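Local coordinates for lipoprotein (Klebsiella pneumoniae subsp. pneumoniae, PDB 4HWM) that is of unknown function but belongs to the YedD family of bacterial lipoproteins and is probably anchored to a membrane by lipid, at residues D50-R55 against P108-A113. Numbering follows the deposited sequence.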
ATOM      1  N   ASP A  50      -0.975   0.064  -9.373  1.00 12.78           N
ATOM      2  CA  ASP A  50       0.334   0.247  -8.741  1.00 11.95           C
ATOM      3  C   ASP A  50       0.098   0.595  -7.266  1.00 12.49           C
ATOM      4  O   ASP A  50      -0.890   1.234  -6.914  1.00 13.19           O
ATOM      5  CB  ASP A  50       1.140   1.322  -9.409  1.00 12.47           C
ATOM      6  CG  ASP A  50       1.585   0.945 -10.794  1.00 15.42           C
ATOM      7  OD1 ASP A  50       2.507   0.141 -10.934  1.00 19.43           O
ATOM      8  OD2 ASP A  50       0.989   1.445 -11.774  1.00 21.03           O
ATOM      9  N   THR A  51       1.008   0.146  -6.408  1.00 11.47           N
ATOM     10  CA  THR A  51       0.883   0.402  -4.996  1.00 11.31           C
ATOM     11  C   THR A  51       2.166   0.914  -4.390  1.00 10.18           C
ATOM     12  O   THR A  51       3.250   0.801  -4.983  1.00 10.77           O
ATOM     13  CB  THR A  51       0.472  -0.866  -4.257  1.00 11.20           C
ATOM     14  OG1 THR A  51       1.566  -1.783  -4.281  1.00 11.87           O
ATOM     15  CG2 THR A  51      -0.828  -1.507  -4.860  1.00 13.07           C
ATOM     16  N   PHE A  52       2.039   1.417  -3.170  1.00  9.96           N
ATOM     17  CA  PHE A  52       3.198   1.881  -2.405  1.00  9.87           C
ATOM     18  C   PHE A  52       2.903   1.698  -0.941  1.00 10.41           C
ATOM     19  O   PHE A  52       1.913   2.252  -0.437  1.00 11.26           O
ATOM     20  CB  PHE A  52       3.448   3.363  -2.711  1.00 10.96           C
ATOM     21  CG  PHE A  52       4.820   3.863  -2.329  1.00 12.08           C
ATOM     22  CD1 PHE A  52       5.944   3.367  -2.955  1.00 14.52           C
ATOM     23  CD2 PHE A  52       4.975   4.831  -1.351  1.00 11.61           C
ATOM     24  CE1 PHE A  52       7.200   3.875  -2.638  1.00 13.14           C
ATOM     25  CE2 PHE A  52       6.216   5.311  -1.016  1.00 13.69           C
ATOM     26  CZ  PHE A  52       7.330   4.814  -1.634  1.00 13.42           C
ATOM     27  N   ASP A  53       3.745   0.909  -0.275  1.00  9.32           N
ATOM     28  CA  ASP A  53       3.559   0.525   1.142  1.00  9.46           C
ATOM     29  C   ASP A  53       4.638   1.280   1.907  1.00 10.38           C
ATOM     30  O   ASP A  53       5.814   1.004   1.677  1.00 10.87           O
ATOM     31  CB  ASP A  53       3.710  -0.999   1.245  1.00  9.56           C
ATOM     32  CG  ASP A  53       3.647  -1.533   2.668  1.00 11.43           C
ATOM     33  OD1 ASP A  53       3.997  -0.814   3.612  1.00 13.88           O
ATOM     34  OD2 ASP A  53       3.267  -2.704   2.811  1.00 14.54           O
ATOM     35  N   CYS A  54       4.235   2.252   2.741  1.00 10.73           N
ATOM     36  CA  CYS A  54       5.189   3.152   3.406  1.00 11.89           C
ATOM     37  C   CYS A  54       4.897   3.140   4.881  1.00 12.51           C
ATOM     38  O   CYS A  54       3.795   3.471   5.294  1.00 14.96           O
ATOM     39  CB  CYS A  54       5.058   4.559   2.826  1.00 14.11           C
ATOM     40  SG  CYS A  54       6.225   5.744   3.463  1.00 18.78           S
ATOM     41  N   ARG A  55       5.874   2.737   5.674  1.00 11.88           N
ATOM     42  CA  ARG A  55       5.701   2.624   7.117  1.00 13.20           C
ATOM     43  C   ARG A  55       6.789   3.429   7.786  1.00 13.09           C
ATOM     44  O   ARG A  55       7.900   3.459   7.310  1.00 15.00           O
ATOM     45  CB  ARG A  55       5.772   1.176   7.529  1.00 14.43           C
ATOM     46  CG  ARG A  55       4.773   0.349   6.754  1.00 14.79           C
ATOM     47  CD  ARG A  55       4.722  -1.037   7.221  1.00 16.45           C
ATOM     48  NE  ARG A  55       4.114  -1.929   6.240  1.00 14.05           N
ATOM     49  CZ  ARG A  55       3.676  -3.153   6.466  1.00 13.84           C
ATOM     50  NH1 ARG A  55       3.776  -3.705   7.673  1.00 18.69           N
ATOM     51  NH2 ARG A  55       3.184  -3.847   5.453  1.00 16.92           N
ATOM     52  N   PRO A 108       4.202  13.780   4.633  1.00 16.92           N
ATOM     53  CA  PRO A 108       5.144  14.296   3.662  1.00 15.99           C
ATOM     54  C   PRO A 108       6.216  13.296   3.271  1.00 16.08           C
ATOM     55  O   PRO A 108       6.643  13.271   2.125  1.00 18.33           O
ATOM     56  CB  PRO A 108       5.746  15.507   4.379  1.00 20.52           C
ATOM     57  CG  PRO A 108       4.644  15.966   5.188  1.00 22.04           C
ATOM     58  CD  PRO A 108       4.023  14.720   5.749  1.00 18.55           C
ATOM     59  N   GLU A 109       6.641  12.479   4.222  1.00 18.47           N
ATOM     60  CA  GLU A 109       7.731  11.610   3.845  0.50 17.53           C
ATOM     61  C   GLU A 109       7.227  10.457   2.951  1.00 15.62           C
ATOM     62  O   GLU A 109       7.995  10.101   2.069  1.00 17.50           O
ATOM     63  CB  GLU A 109       8.645  11.207   5.015  0.50 16.90           C
ATOM     64  CG  GLU A 109       7.924  10.656   6.195  0.50 18.69           C
ATOM     65  CD  GLU A 109       7.596  11.735   7.185  0.50 14.45           C
ATOM     66  OE1 GLU A 109       6.909  12.722   6.821  0.50 14.36           O
ATOM     67  OE2 GLU A 109       8.028  11.608   8.336  0.50 17.38           O
ATOM     68  N   CYS A 110       5.985  10.006   3.086  1.00 15.77           N
ATOM     69  CA  CYS A 110       5.414   9.027   2.149  0.70 16.22           C
ATOM     70  C   CYS A 110       5.230   9.674   0.779  1.00 14.81           C
ATOM     71  O   CYS A 110       5.548   9.083  -0.236  1.00 16.22           O
ATOM     72  CB  CYS A 110       4.053   8.504   2.629  0.70 20.73           C
ATOM     73  SG  CYS A 110       3.376   7.135   1.667  0.70 26.03           S
ATOM     74  N   GLU A 111       4.706  10.898   0.776  1.00 14.60           N
ATOM     75  CA  GLU A 111       4.520  11.638  -0.491  0.70 15.36           C
ATOM     76  C   GLU A 111       5.824  11.775  -1.252  1.00 14.30           C
ATOM     77  O   GLU A 111       5.894  11.531  -2.482  1.00 15.56           O
ATOM     78  CB  GLU A 111       4.069  13.060  -0.232  0.70 19.58           C
ATOM     79  CG  GLU A 111       2.752  13.233   0.313  0.70 25.00           C
ATOM     80  CD  GLU A 111       2.329  14.704   0.280  0.70 26.07           C
ATOM     81  OE1 GLU A 111       3.124  15.639   0.574  0.70 29.05           O
ATOM     82  OE2 GLU A 111       1.178  14.929  -0.028  0.70 24.84           O
ATOM     83  N   LYS A 112       6.894  12.168  -0.539  1.00 14.55           N
ATOM     84  CA  LYS A 112       8.205  12.370  -1.162  0.50 16.13           C
ATOM     85  C   LYS A 112       8.798  11.064  -1.684  1.00 15.11           C
ATOM     86  O   LYS A 112       9.310  11.008  -2.788  1.00 16.41           O
ATOM     87  CB  LYS A 112       9.211  13.015  -0.180  0.50 20.34           C
ATOM     88  CG  LYS A 112       9.038  14.511   0.018  0.50 26.94           C
ATOM     89  CD  LYS A 112       9.773  15.009   1.279  0.50 30.59           C
ATOM     90  CE  LYS A 112       9.702  16.535   1.388  0.50 33.91           C
ATOM     91  NZ  LYS A 112       9.987  17.044   2.763  0.50 36.94           N
ATOM     92  N   ALA A 113       8.699  10.019  -0.873  1.00 15.06           N
ATOM     93  CA  ALA A 113       9.242   8.714  -1.260  1.00 14.65           C
ATOM     94  C   ALA A 113       8.508   8.176  -2.497  1.00 13.15           C
ATOM     95  O   ALA A 113       9.126   7.643  -3.407  1.00 14.41           O
ATOM     96  CB  ALA A 113       9.162   7.721  -0.106  1.00 15.83           C
TER
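Cys54 and Cys110 face each other where the C-terminal helix 108-118 lies against strand 50-56 of a closed antiparallel beta-barrel, the two short segments running roughly antiparallel at 143°. They are the partners of the protein's disulfide, and their CA atoms, 6.0 Å apart, are near enough for one. In this conformer of Cys110, one of two, Cys54 SG and Cys110 SG stand 3.6 Å apart, too far for a bond, so this copy is an open pair and the linked form probably belongs to the other conformer. Each sulfur swings to the side of its own carbonyl carbon (chi1 -176° for Cys54, -172° for Cys110), which makes them pass each other instead of meeting end to end: Cys54 SG reaches the helix backbone beside Cys110 CA, while Cys110 SG turns back over Cys54 CB. The very short sulfur-to-CB approach on that side is doubtful, given the alternate conformer.

Two residues earlier on the same strand face, Phe52 sends its ring toward the next helical turn. Its far corner, CZ, rests on the methyl CB of Ala113 at 3.8 Å, and CE2 lies 3.9 Å from Cys110 O. In this conformer Cys110 SG also sits at the ring's edge, 5.3 Å from the centroid, a sulfur-aromatic contact that holds for that copy alone. Trp114 of the helix also meets this ring, and Ala62 and Pro64 of strand 60-70 touch it, so the phenyl packs between helix and neighbouring strand.

Asp53 and Arg55 alternate onto the other strand face, toward Tyr95 and Asp96. There the guanidinium grips the carboxylate side-on and almost coplanar, Arg55 NE to Asp53 OD1 at 2.9 Å and Arg55 NH2 to Asp53 OD2 at 2.9 Å, each oxygen offering its syn lone pair.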